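Local coordinates for (S)-ureidoglycine aminohydrolase cupin domain-containing protein (Pseudomonas syringae pv. tomato, PDB 3MYX), which is of unknown function but, as a two-barrel member of the cupin superfamily, may be related to ureidoglycine aminohydrolases, at residues Y63-L69 and E91-R97; S165-I169 and F234-T238; S75-S80 and T99-A105; G46-V52 and W111-T117. All blocks are in the same frame, centred on the assembly; numbering follows the deposited sequence. Where two conformers were deposited one is given.

Contact 1 (Y63-L69 and E91-R97); sequences YPYTEML and ESAVIGR
Ile95 meets both ends of the facing segment at once. Its CG2 lies 3.7 Å from Tyr63 CG, its side chain running at about a right angle to that of the tyrosine, while its CD1 reaches 3.8 Å from Leu69 CD1. With CG1 beside the backbone N and CG2 beside the carbonyl carbon (chi1 -58°), the two branches part, one to each neighbour. Beneath them strands 66-69 and 92-95 run antiparallel as part of the curled sheet of a cupin beta-barrel. Glu67 and Ile95 form a hydrogen-bonded pair, its two bonds nearly straight; Met68 and Val94 follow as a non-hydrogen-bonded pair. Leu69 O accepts from Ala93 N in the carbonyl plane at 3.2 Å; in the conformer given, Ser92 OG adds a second donor from above that plane, at 2.7 Å. Beyond Ile95, Arg97, also in the conformer given, extends along Pro64 and lays a face of its guanidinium over Pro64 O, which sits 3.0 Å from Arg97 CZ. A water joins Arg97 NH1 to Thr66 OG1; farther out, Arg97 NH2 is bonded to Thr117 O and Thr66 OG1 to Asp162. On the Ile95 side, Tyr63 OH donates to Glu67 OE1 at 2.7 Å from above the carboxylate plane. Glu67 OE2 is in turn paired with Arg37 in a salt bridge, which probably helps to hold the carboxylate for the tyrosine.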
loop_
_atom_site.group_PDB
_atom_site.type_symbol
_atom_site.label_atom_id
_atom_site.label_comp_id
_atom_site.label_asym_id
_atom_site.label_seq_id
_atom_site.Cartn_x
_atom_site.Cartn_y
_atom_site.Cartn_z
ATOM N N TYR A 63 17.611 -5.839 3.823
ATOM C CA TYR A 63 16.624 -5.405 2.852
ATOM C C TYR A 63 16.840 -3.924 2.548
ATOM O O TYR A 63 17.019 -3.131 3.466
ATOM C CB TYR A 63 15.191 -5.680 3.350
ATOM C CG TYR A 63 14.240 -5.810 2.193
ATOM C CD1 TYR A 63 14.217 -6.971 1.418
ATOM C CD2 TYR A 63 13.425 -4.754 1.806
ATOM C CE1 TYR A 63 13.394 -7.071 0.308
ATOM C CE2 TYR A 63 12.604 -4.853 0.675
ATOM C CZ TYR A 63 12.588 -6.020 -0.065
ATOM O OH TYR A 63 11.809 -6.175 -1.186
ATOM N N PRO A 64 16.853 -3.541 1.262
ATOM C CA PRO A 64 17.356 -2.210 0.924
ATOM C C PRO A 64 16.334 -1.091 1.093
ATOM O O PRO A 64 16.702 0.079 1.025
ATOM C CB PRO A 64 17.720 -2.352 -0.546
ATOM C CG PRO A 64 16.802 -3.410 -1.048
ATOM C CD PRO A 64 16.732 -4.387 0.064
ATOM N N TYR A 65 15.066 -1.454 1.259
ATOM C CA TYR A 65 13.966 -0.515 1.306
ATOM C C TYR A 65 13.153 -0.751 2.571
ATOM O O TYR A 65 13.264 -1.798 3.198
ATOM C CB TYR A 65 13.038 -0.751 0.116
ATOM C CG TYR A 65 13.691 -0.913 -1.250
ATOM C CD1 TYR A 65 14.801 -0.159 -1.624
ATOM C CD2 TYR A 65 13.153 -1.781 -2.190
ATOM C CE1 TYR A 65 15.378 -0.294 -2.884
ATOM C CE2 TYR A 65 13.719 -1.910 -3.440
ATOM C CZ TYR A 65 14.811 -1.153 -3.786
ATOM O OH TYR A 65 15.355 -1.310 -5.033
ATOM N N THR A 66 12.285 0.199 2.913
ATOM C CA THR A 66 11.121 -0.121 3.750
ATOM C C THR A 66 10.030 -0.518 2.777
ATOM O O THR A 66 9.713 0.234 1.888
ATOM C CB THR A 66 10.659 1.060 4.590
ATOM O OG1 THR A 66 11.764 1.522 5.376
ATOM C CG2 THR A 66 9.496 0.660 5.480
ATOM N N GLU A 67 9.459 -1.703 2.932
ATOM C CA GLU A 67 8.501 -2.210 1.939
ATOM C C GLU A 67 7.308 -2.916 2.577
ATOM O O GLU A 67 7.459 -3.804 3.407
ATOM C CB GLU A 67 9.200 -3.112 0.911
ATOM C CG GLU A 67 8.290 -3.532 -0.242
ATOM C CD GLU A 67 9.031 -4.116 -1.451
ATOM O OE1 GLU A 67 10.283 -4.010 -1.560
ATOM O OE2 GLU A 67 8.309 -4.623 -2.335
HETATM N N MSE A 68 6.120 -2.487 2.164
HETATM C CA MSE A 68 4.858 -3.094 2.566
HETATM C C MSE A 68 4.379 -4.004 1.469
HETATM O O MSE A 68 4.400 -3.632 0.288
HETATM C CB MSE A 68 3.796 -2.028 2.775
HETATM C CG MSE A 68 2.438 -2.613 3.110
HETATM SE SE MSE A 68 1.182 -1.196 3.086
HETATM C CE MSE A 68 -0.268 -2.058 3.983
ATOM N N LEU A 69 3.924 -5.192 1.867
ATOM C CA LEU A 69 3.357 -6.212 0.962
ATOM C C LEU A 69 1.899 -6.445 1.321
ATOM O O LEU A 69 1.575 -6.561 2.489
ATOM C CB LEU A 69 4.068 -7.583 1.141
ATOM C CG LEU A 69 5.556 -7.757 0.822
ATOM C CD1 LEU A 69 6.429 -7.111 1.900
ATOM C CD2 LEU A 69 5.888 -9.223 0.638
ATOM N N GLU A 91 -3.858 -10.428 3.378
ATOM C CA GLU A 91 -3.013 -10.183 4.534
ATOM C C GLU A 91 -1.817 -9.358 4.114
ATOM O O GLU A 91 -1.407 -9.389 2.955
ATOM C CB GLU A 91 -2.586 -11.501 5.188
ATOM C CG GLU A 91 -3.778 -12.300 5.683
ATOM C CD GLU A 91 -3.432 -13.581 6.391
ATOM O OE1 GLU A 91 -2.401 -14.214 6.089
ATOM O OE2 GLU A 91 -4.227 -13.976 7.276
ATOM N N SER A 92 -1.267 -8.621 5.079
ATOM C CA SER A 92 -0.227 -7.651 4.814
ATOM C C SER A 92 0.838 -7.657 5.914
ATOM O O SER A 92 0.575 -8.033 7.063
ATOM C CB SER A 92 -0.875 -6.261 4.696
ATOM O OG SER A 92 0.083 -5.266 4.384
ATOM N N ALA A 93 2.051 -7.269 5.536
ATOM C CA ALA A 93 3.157 -7.105 6.456
ATOM C C ALA A 93 4.097 -6.045 5.924
ATOM O O ALA A 93 4.035 -5.659 4.750
ATOM C CB ALA A 93 3.917 -8.414 6.670
ATOM N N VAL A 94 4.990 -5.608 6.807
ATOM C CA VAL A 94 6.028 -4.638 6.467
ATOM C C VAL A 94 7.403 -5.257 6.727
ATOM O O VAL A 94 7.610 -5.895 7.761
ATOM C CB VAL A 94 5.922 -3.359 7.348
ATOM C CG1 VAL A 94 6.968 -2.324 6.895
ATOM C CG2 VAL A 94 4.524 -2.818 7.290
ATOM N N ILE A 95 8.310 -5.098 5.770
ATOM C CA ILE A 95 9.733 -5.401 5.951
ATOM C C ILE A 95 10.437 -4.071 6.198
ATOM O O ILE A 95 10.433 -3.195 5.327
ATOM C CB ILE A 95 10.334 -6.069 4.700
ATOM C CG1 ILE A 95 9.575 -7.356 4.354
ATOM C CG2 ILE A 95 11.810 -6.349 4.919
ATOM C CD1 ILE A 95 9.979 -8.007 3.025
ATOM N N GLY A 96 10.994 -3.877 7.385
ATOM C CA GLY A 96 11.702 -2.662 7.655
ATOM C C GLY A 96 13.005 -2.599 6.891
ATOM O O GLY A 96 13.602 -3.638 6.508
ATOM N N ARG A 97 13.499 -1.393 6.665
ATOM C CA ARG A 97 14.804 -1.229 6.032
ATOM C C ARG A 97 15.888 -1.918 6.889
ATOM O O ARG A 97 15.907 -1.777 8.109
ATOM C CB ARG A 97 15.106 0.267 5.840
ATOM C CG ARG A 97 16.085 0.575 4.729
ATOM C CD ARG A 97 16.268 2.087 4.558
ATOM N NE ARG A 97 17.037 2.439 3.355
ATOM C CZ ARG A 97 16.531 2.810 2.164
ATOM N NH1 ARG A 97 15.203 2.922 1.956
ATOM N NH2 ARG A 97 17.378 3.079 1.151
HETATM O O HOH W 1 13.211 3.661 3.869
#

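Contact 2 (S165-I169 and F234-T238); sequences STLRI and FYAVT. With EDO (1,2-ethanediol), chain E.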
loop_
_atom_site.group_PDB
_atom_site.type_symbol
_atom_site.label_atom_id
_atom_site.label_comp_id
_atom_site.label_asym_id
_atom_site.label_seq_id
_atom_site.Cartn_x
_atom_site.Cartn_y
_atom_site.Cartn_z
ATOM N N SER A 165 12.004 6.385 6.932
ATOM C CA SER A 165 11.178 7.108 5.969
ATOM C C SER A 165 10.059 7.742 6.769
ATOM O O SER A 165 9.944 7.497 7.974
ATOM C CB SER A 165 10.587 6.156 4.937
ATOM O OG SER A 165 9.543 5.371 5.498
ATOM N N THR A 166 9.207 8.511 6.102
ATOM C CA THR A 166 8.004 9.040 6.738
ATOM C C THR A 166 6.804 8.093 6.652
ATOM O O THR A 166 5.699 8.472 7.037
ATOM C CB THR A 166 7.632 10.406 6.164
ATOM O OG1 THR A 166 7.298 10.262 4.785
ATOM C CG2 THR A 166 8.778 11.410 6.317
ATOM N N LEU A 167 6.999 6.864 6.190
ATOM C CA LEU A 167 5.888 5.921 6.098
ATOM C C LEU A 167 5.230 5.658 7.430
ATOM O O LEU A 167 5.913 5.413 8.441
ATOM C CB LEU A 167 6.348 4.600 5.491
ATOM C CG LEU A 167 6.591 4.594 3.993
ATOM C CD1 LEU A 167 7.319 3.292 3.594
ATOM C CD2 LEU A 167 5.289 4.748 3.222
ATOM N N ARG A 168 3.904 5.732 7.424
ATOM C CA ARG A 168 3.063 5.246 8.500
ATOM C C ARG A 168 2.129 4.241 7.838
ATOM O O ARG A 168 1.511 4.527 6.800
ATOM C CB ARG A 168 2.268 6.390 9.138
ATOM C CG ARG A 168 3.069 7.302 10.038
ATOM C CD ARG A 168 2.137 8.304 10.709
ATOM N NE ARG A 168 1.515 9.234 9.760
ATOM C CZ ARG A 168 0.224 9.252 9.386
ATOM N NH1 ARG A 168 -0.686 8.381 9.849
ATOM N NH2 ARG A 168 -0.170 10.179 8.523
ATOM N N ILE A 169 2.052 3.060 8.435
ATOM C CA ILE A 169 1.355 1.915 7.850
ATOM C C ILE A 169 0.423 1.309 8.883
ATOM O O ILE A 169 0.794 1.126 10.039
ATOM C CB ILE A 169 2.368 0.878 7.339
ATOM C CG1 ILE A 169 3.212 1.490 6.212
ATOM C CG2 ILE A 169 1.650 -0.386 6.885
ATOM C CD1 ILE A 169 4.418 0.658 5.779
ATOM N N PHE A 234 -6.312 -1.176 4.724
ATOM C CA PHE A 234 -4.899 -1.074 5.005
ATOM C C PHE A 234 -4.409 0.171 4.289
ATOM O O PHE A 234 -4.839 0.463 3.157
ATOM C CB PHE A 234 -4.129 -2.250 4.412
ATOM C CG PHE A 234 -4.279 -3.543 5.148
ATOM C CD1 PHE A 234 -3.828 -3.663 6.452
ATOM C CD2 PHE A 234 -4.758 -4.686 4.507
ATOM C CE1 PHE A 234 -3.899 -4.887 7.120
ATOM C CE2 PHE A 234 -4.833 -5.908 5.180
ATOM C CZ PHE A 234 -4.408 -6.013 6.470
ATOM N N TYR A 235 -3.463 0.876 4.904
ATOM C CA TYR A 235 -2.830 2.007 4.256
ATOM C C TYR A 235 -1.330 2.021 4.480
ATOM O O TYR A 235 -0.826 1.521 5.499
ATOM C CB TYR A 235 -3.413 3.327 4.743
ATOM C CG TYR A 235 -3.209 3.599 6.219
ATOM C CD1 TYR A 235 -2.028 4.189 6.690
ATOM C CD2 TYR A 235 -4.169 3.237 7.149
ATOM C CE1 TYR A 235 -1.837 4.438 8.044
ATOM C CE2 TYR A 235 -3.974 3.470 8.490
ATOM C CZ TYR A 235 -2.825 4.061 8.939
ATOM O OH TYR A 235 -2.694 4.250 10.308
ATOM N N ALA A 236 -0.640 2.606 3.505
ATOM C CA ALA A 236 0.721 3.102 3.678
ATOM C C ALA A 236 0.679 4.546 3.212
ATOM O O ALA A 236 0.275 4.797 2.068
ATOM C CB ALA A 236 1.729 2.310 2.838
ATOM N N VAL A 237 1.036 5.491 4.081
ATOM C CA VAL A 237 1.068 6.897 3.703
ATOM C C VAL A 237 2.420 7.500 4.045
ATOM O O VAL A 237 3.053 7.108 5.036
ATOM C CB VAL A 237 -0.045 7.716 4.395
ATOM C CG1 VAL A 237 -1.423 7.281 3.892
ATOM C CG2 VAL A 237 0.049 7.667 5.924
ATOM N N THR A 238 2.872 8.450 3.233
ATOM C CA THR A 238 4.055 9.227 3.572
ATOM C C THR A 238 3.714 10.451 4.385
ATOM O O THR A 238 2.539 10.647 4.724
ATOM C CB THR A 238 4.831 9.615 2.322
ATOM O OG1 THR A 238 3.991 10.370 1.440
ATOM C CG2 THR A 238 5.355 8.359 1.620
ATOM O OXT THR A 238 4.628 11.231 4.724
HETATM C C1 EDO E . 9.310 8.907 2.331
HETATM O O1 EDO E . 10.193 9.183 3.432
HETATM C C2 EDO E . 9.035 10.192 1.553
HETATM O O2 EDO E . 8.582 11.229 2.436
HETATM O O HOH W 2 3.056 9.588 7.325
HETATM O O HOH W 3 0.926 11.703 6.535
#
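Arg168, which gives up the most surface in this pairing, folds its side chain over Val237. The chain bends at chi3 (-66°), bringing one face of the guanidinium over Val237 CG2, 3.6 Å from Arg168 NH2. Below, the two residues form an antiparallel hydrogen-bonded pair, Arg168 N to Val237 O and Val237 N to Arg168 O, each 2.9 Å. NH2 also reaches the chain terminus through a water, 2.7 Å from Arg168 NH2, that donates to Thr238 O; NH1 instead bonds Asn158, which Tyr235 OH shares. Tyr235 brings the edge of its ring up to Arg168 O.

Thr238 closes the pairing as the C-terminal residue. Its OXT accepts from Thr166 OG1 at 2.8 Å, so the terminal carboxylate is held directly at one oxygen and through water at the other. Thr238 CG2 touches Leu167 CD2 at 4.0 Å on the opposite side from the arginine. A 1,2-ethanediol, probably from the crystallisation liquor, bonds Thr166 N and OG1. Strands 168-174 and 231-237 are central neighbours in the seven-stranded sheet of the second cupin barrel; Ile169 and Ala236 face Met68 of strand 66-71, while strands 154-161 and 188-192 flank the pair.

Contact 3 (S75-S80 and T99-A105); sequences SVTLTS and TQVRIDA. With EDO (1,2-ethanediol), chain D.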
loop_
_atom_site.group_PDB
_atom_site.type_symbol
_atom_site.label_atom_id
_atom_site.label_comp_id
_atom_site.label_asym_id
_atom_site.label_seq_id
_atom_site.Cartn_x
_atom_site.Cartn_y
_atom_site.Cartn_z
ATOM N N SER A 75 0.792 -17.182 -1.520
ATOM C CA SER A 75 1.208 -17.075 -0.139
ATOM C C SER A 75 2.675 -16.795 -0.050
ATOM O O SER A 75 3.458 -17.296 -0.869
ATOM C CB SER A 75 0.891 -18.386 0.611
ATOM O OG SER A 75 1.172 -18.282 1.992
ATOM N N VAL A 76 3.055 -15.991 0.935
ATOM C CA VAL A 76 4.462 -15.710 1.212
ATOM C C VAL A 76 4.723 -15.942 2.685
ATOM O O VAL A 76 3.929 -15.520 3.521
ATOM C CB VAL A 76 4.841 -14.247 0.862
ATOM C CG1 VAL A 76 6.203 -13.841 1.486
ATOM C CG2 VAL A 76 4.854 -14.048 -0.654
ATOM N N THR A 77 5.833 -16.588 3.001
ATOM C CA THR A 77 6.324 -16.637 4.370
ATOM C C THR A 77 7.615 -15.821 4.435
ATOM O O THR A 77 8.562 -16.060 3.661
ATOM C CB THR A 77 6.561 -18.066 4.859
ATOM O OG1 THR A 77 5.303 -18.754 4.894
ATOM C CG2 THR A 77 7.188 -18.074 6.261
ATOM N N LEU A 78 7.601 -14.829 5.321
ATOM C CA LEU A 78 8.729 -13.957 5.582
ATOM C C LEU A 78 9.397 -14.474 6.853
ATOM O O LEU A 78 8.738 -14.611 7.883
ATOM C CB LEU A 78 8.251 -12.507 5.816
ATOM C CG LEU A 78 7.425 -11.883 4.696
ATOM C CD1 LEU A 78 6.882 -10.529 5.137
ATOM C CD2 LEU A 78 8.249 -11.749 3.401
ATOM N N THR A 79 10.693 -14.744 6.790
ATOM C CA THR A 79 11.446 -15.196 7.950
ATOM C C THR A 79 12.631 -14.258 8.192
ATOM O O THR A 79 13.306 -13.868 7.250
ATOM C CB THR A 79 11.936 -16.652 7.749
ATOM O OG1 THR A 79 10.838 -17.468 7.297
ATOM C CG2 THR A 79 12.506 -17.216 9.045
ATOM N N SER A 80 12.885 -13.930 9.452
ATOM C CA SER A 80 14.045 -13.176 9.871
ATOM C C SER A 80 14.467 -13.743 11.209
ATOM O O SER A 80 13.801 -13.540 12.209
ATOM C CB SER A 80 13.698 -11.697 10.013
ATOM O OG SER A 80 14.844 -10.931 10.380
ATOM N N THR A 99 16.381 -5.192 7.240
ATOM C CA THR A 99 16.002 -6.508 7.746
ATOM C C THR A 99 16.720 -7.632 6.995
ATOM O O THR A 99 16.746 -7.646 5.772
ATOM C CB THR A 99 14.474 -6.724 7.616
ATOM O OG1 THR A 99 13.767 -5.619 8.181
ATOM C CG2 THR A 99 14.032 -7.973 8.341
ATOM N N GLN A 100 17.295 -8.575 7.748
ATOM C CA GLN A 100 17.756 -9.825 7.156
ATOM C C GLN A 100 16.520 -10.689 6.972
ATOM O O GLN A 100 15.851 -11.047 7.941
ATOM C CB GLN A 100 18.764 -10.518 8.045
ATOM C CG GLN A 100 19.374 -11.734 7.402
ATOM C CD GLN A 100 20.145 -12.565 8.394
ATOM O OE1 GLN A 100 19.560 -13.207 9.258
ATOM N NE2 GLN A 100 21.457 -12.574 8.254
ATOM N N VAL A 101 16.156 -10.972 5.728
ATOM C CA VAL A 101 14.849 -11.574 5.477
ATOM C C VAL A 101 14.905 -12.587 4.346
ATOM O O VAL A 101 15.562 -12.365 3.318
ATOM C CB VAL A 101 13.771 -10.484 5.198
ATOM C CG1 VAL A 101 14.105 -9.685 3.944
ATOM C CG2 VAL A 101 12.372 -11.097 5.114
ATOM N N ARG A 102 14.191 -13.683 4.548
ATOM C CA ARG A 102 13.931 -14.650 3.495
ATOM C C ARG A 102 12.468 -14.508 3.113
ATOM O O ARG A 102 11.579 -14.496 3.981
ATOM C CB ARG A 102 14.257 -16.077 3.944
ATOM C CG ARG A 102 14.000 -17.142 2.891
ATOM C CD ARG A 102 14.572 -18.446 3.395
ATOM N NE ARG A 102 14.353 -19.591 2.521
ATOM C CZ ARG A 102 15.101 -19.905 1.463
ATOM N NH1 ARG A 102 16.119 -19.143 1.075
ATOM N NH2 ARG A 102 14.807 -20.985 0.768
ATOM N N ILE A 103 12.234 -14.358 1.812
ATOM C CA ILE A 103 10.915 -14.188 1.233
ATOM C C ILE A 103 10.627 -15.456 0.450
ATOM O O ILE A 103 11.250 -15.704 -0.569
ATOM C CB ILE A 103 10.888 -12.944 0.314
ATOM C CG1 ILE A 103 11.338 -11.690 1.095
ATOM C CG2 ILE A 103 9.509 -12.760 -0.332
ATOM C CD1 ILE A 103 11.491 -10.410 0.274
ATOM N N ASP A 104 9.705 -16.260 0.965
ATOM C CA ASP A 104 9.448 -17.597 0.438
ATOM C C ASP A 104 8.015 -17.617 -0.110
ATOM O O ASP A 104 7.063 -17.742 0.652
ATOM C CB ASP A 104 9.668 -18.646 1.533
ATOM C CG ASP A 104 9.523 -20.066 1.049
ATOM O OD1 ASP A 104 9.172 -20.279 -0.125
ATOM O OD2 ASP A 104 9.756 -20.943 1.897
ATOM N N ALA A 105 7.877 -17.511 -1.432
ATOM C CA ALA A 105 6.590 -17.451 -2.113
ATOM C C ALA A 105 6.207 -18.820 -2.648
ATOM O O ALA A 105 7.007 -19.514 -3.255
ATOM C CB ALA A 105 6.637 -16.454 -3.270
HETATM C C1 EDO D . 16.610 -15.353 8.086
HETATM O O1 EDO D . 17.351 -14.574 9.022
HETATM C C2 EDO D . 16.943 -14.903 6.679
HETATM O O2 EDO D . 18.345 -15.124 6.399
HETATM O O HOH W 4 16.704 -8.073 10.635
#
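Val76, Leu78, Ile103 and Ala105 make the packed face of an antiparallel strand pair in the four-stranded sheet of the first cupin barrel. Leu78 and Ile103, a non-hydrogen-bonded pair, lie side by side and point the same way, with Leu78 CD2 3.9 Å from Ile103 CG1. In the conformer given for Val76, its CG1 lies 3.9 Å from Ile103 CG2, the two side chains slanting across each other, and its CG2 touches Ala105 CB at 4.0 Å. This face turns inward onto Trp111 and Ile95.

The other face, toward solvent at Arg102, is looser. Thr77 and Asp104, and Thr79 and Arg102, are hydrogen-bonded pairs through their backbones, yet their side chains barely meet. Arg102, its chain extended from CG to NE, carries its guanidinium away from Thr79 to Ser59, and Thr77 OG1 turns to Thr86 on strand 83-88. At the end of the pair near Gln100, a 1,2-ethanediol, probably from the crystallisation liquor, donates from O1 to Gln100 OE1 at 2.6 Å. Here the link across the strands passes to a side chain: Ser80 OG stands opposite its own backbone N (chi1 -178°) and gives a 2.6 Å hydrogen bond to Gln100 O, lying in the plane of that carbonyl.

Contact 4 (G46-V52 and W111-T117); sequences GIAAGIV and WAFCAST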
loop_
_atom_site.group_PDB
_atom_site.type_symbol
_atom_site.label_atom_id
_atom_site.label_comp_id
_atom_site.label_asym_id
_atom_site.label_seq_id
_atom_site.Cartn_x
_atom_site.Cartn_y
_atom_site.Cartn_z
ATOM N N GLY A 46 11.934 8.561 -4.330
ATOM C CA GLY A 46 12.130 7.149 -4.061
ATOM C C GLY A 46 10.949 6.314 -3.664
ATOM O O GLY A 46 11.105 5.101 -3.510
ATOM N N ILE A 47 9.782 6.917 -3.483
ATOM C CA ILE A 47 8.591 6.111 -3.211
ATOM C C ILE A 47 8.168 5.359 -4.472
ATOM O O ILE A 47 8.031 5.955 -5.533
ATOM C CB ILE A 47 7.448 6.972 -2.671
ATOM C CG1 ILE A 47 7.753 7.392 -1.223
ATOM C CG2 ILE A 47 6.123 6.208 -2.688
ATOM C CD1 ILE A 47 7.511 6.284 -0.174
ATOM N N ALA A 48 7.963 4.048 -4.338
ATOM C CA ALA A 48 7.605 3.179 -5.449
ATOM C C ALA A 48 6.387 2.336 -5.072
ATOM O O ALA A 48 6.188 1.985 -3.903
ATOM C CB ALA A 48 8.768 2.253 -5.832
ATOM N N ALA A 49 5.575 2.016 -6.065
ATOM C CA ALA A 49 4.407 1.174 -5.863
ATOM C C ALA A 49 4.168 0.306 -7.086
ATOM O O ALA A 49 4.493 0.696 -8.204
ATOM C CB ALA A 49 3.148 2.028 -5.536
ATOM N N GLY A 50 3.592 -0.866 -6.871
ATOM C CA GLY A 50 3.334 -1.767 -7.966
ATOM C C GLY A 50 2.922 -3.127 -7.454
ATOM O O GLY A 50 2.270 -3.234 -6.409
ATOM N N ILE A 51 3.286 -4.153 -8.227
ATOM C CA ILE A 51 3.071 -5.533 -7.822
ATOM C C ILE A 51 4.352 -6.343 -8.018
ATOM O O ILE A 51 5.269 -5.960 -8.759
ATOM C CB ILE A 51 1.864 -6.192 -8.563
ATOM C CG1 ILE A 51 2.159 -6.323 -10.068
ATOM C CG2 ILE A 51 0.567 -5.405 -8.283
ATOM C CD1 ILE A 51 1.092 -7.065 -10.865
ATOM N N VAL A 52 4.432 -7.438 -7.277
ATOM C CA VAL A 52 5.488 -8.429 -7.435
ATOM C C VAL A 52 4.825 -9.767 -7.747
ATOM O O VAL A 52 3.857 -10.153 -7.082
ATOM C CB VAL A 52 6.382 -8.557 -6.191
ATOM C CG1 VAL A 52 7.360 -9.722 -6.334
ATOM C CG2 VAL A 52 7.124 -7.240 -5.953
ATOM N N TRP A 111 1.655 -10.099 -5.088
ATOM C CA TRP A 111 1.305 -9.100 -4.088
ATOM C C TRP A 111 1.486 -7.696 -4.598
ATOM O O TRP A 111 2.292 -7.463 -5.492
ATOM C CB TRP A 111 2.104 -9.294 -2.810
ATOM C CG TRP A 111 3.608 -9.301 -2.877
ATOM C CD1 TRP A 111 4.448 -8.249 -2.649
ATOM C CD2 TRP A 111 4.459 -10.448 -3.081
ATOM N NE1 TRP A 111 5.751 -8.660 -2.678
ATOM C CE2 TRP A 111 5.797 -9.995 -2.968
ATOM C CE3 TRP A 111 4.224 -11.800 -3.366
ATOM C CZ2 TRP A 111 6.890 -10.851 -3.097
ATOM C CZ3 TRP A 111 5.316 -12.643 -3.533
ATOM C CH2 TRP A 111 6.628 -12.161 -3.387
ATOM N N ALA A 112 0.717 -6.766 -4.038
ATOM C CA ALA A 112 0.972 -5.352 -4.252
ATOM C C ALA A 112 2.038 -4.886 -3.266
ATOM O O ALA A 112 2.195 -5.443 -2.187
ATOM C CB ALA A 112 -0.291 -4.518 -4.092
ATOM N N PHE A 113 2.761 -3.842 -3.636
ATOM C CA PHE A 113 3.755 -3.273 -2.745
ATOM C C PHE A 113 3.757 -1.757 -2.777
ATOM O O PHE A 113 3.372 -1.124 -3.775
ATOM C CB PHE A 113 5.170 -3.789 -3.089
ATOM C CG PHE A 113 5.783 -3.147 -4.320
ATOM C CD1 PHE A 113 6.506 -1.964 -4.237
ATOM C CD2 PHE A 113 5.635 -3.719 -5.578
ATOM C CE1 PHE A 113 7.043 -1.354 -5.365
ATOM C CE2 PHE A 113 6.191 -3.107 -6.715
ATOM C CZ PHE A 113 6.887 -1.917 -6.601
ATOM N N CYS A 114 4.219 -1.186 -1.665
ATOM C CA CYS A 114 4.676 0.203 -1.598
ATOM C C CYS A 114 6.007 0.185 -0.869
ATOM O O CYS A 114 6.127 -0.401 0.205
ATOM C CB CYS A 114 3.662 1.064 -0.856
ATOM S SG CYS A 114 4.161 2.810 -0.749
ATOM N N ALA A 115 7.025 0.803 -1.476
ATOM C CA ALA A 115 8.363 0.834 -0.912
ATOM C C ALA A 115 8.878 2.249 -0.827
ATOM O O ALA A 115 8.694 3.031 -1.759
ATOM C CB ALA A 115 9.316 0.001 -1.778
ATOM N N SER A 116 9.565 2.546 0.271
ATOM C CA SER A 116 10.430 3.714 0.342
ATOM C C SER A 116 11.825 3.238 -0.017
ATOM O O SER A 116 12.468 2.523 0.750
ATOM C CB SER A 116 10.433 4.309 1.736
ATOM O OG SER A 116 11.367 5.378 1.833
ATOM N N THR A 117 12.294 3.634 -1.199
ATOM C CA THR A 117 13.600 3.215 -1.662
ATOM C C THR A 117 14.721 4.161 -1.234
ATOM O O THR A 117 15.883 3.802 -1.334
ATOM C CB THR A 117 13.650 2.926 -3.189
ATOM O OG1 THR A 117 13.560 4.148 -3.929
ATOM C CG2 THR A 117 12.556 1.939 -3.630
#
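Gly46 O is gripped twice by Thr117. The hydroxyl OG1 donates to it at 2.7 Å on a lone pair in the carbonyl plane, and Thr117 N comes from above that plane at 3.0 Å. With OG1 between its own N and carbonyl carbon (chi1 71°), the hydroxyl lies beside Thr117 N, and both converge on the one oxygen. From there strands 47-52 and 111-116 pair antiparallel over their length, as neighbours in the wall of the first cupin barrel.

On one face of the pair the aromatic side chains fold back over the partner strand. Phe113 lays its ring on the backbone at Gly50, which has no side chain to hold it off: Gly50 N stands over one ring face, and Gly50 CA is 3.4 Å from Phe113 CE2. Val52 fills the place between the two aromatics. Its CB makes a CH-pi contact 3.8 Å from the centroid of the five-membered ring of Trp111, and its CG1 lies over the same indole. On the other branch, Val52 CG2 meets Phe113 CD2 at 3.8 Å. Arg37 adds a cation-pi contact to Phe113. Strand 66-71 flanks strand 109-116 on its far side, and strands 37-39 and 41-42 flank strand 47-54.

How the contacts relate
From the N terminus, segment 46-52 comes first and pairs with 111-117, so contact 4 closes a long loop that holds contacts 1 and 3. Those two cross: 63-69, 75-80, 91-97 and 99-105 alternate along the chain. Contact 1 shares its sheet with contact 4, Thr66 O and Met68 N facing Ser116 N and Cys114 O across neighbouring strands, while contact 3 packs its inner face on Trp111 from the other sheet of the barrel. Contact 2 opens only after these have closed and joins 165-169 to the C terminus. It touches contact 1 through Met68 and Val94 and contact 4 through Ser116 and Ile47, tying the two barrels together, but lies about 11 Å from contact 3 between nearest atoms.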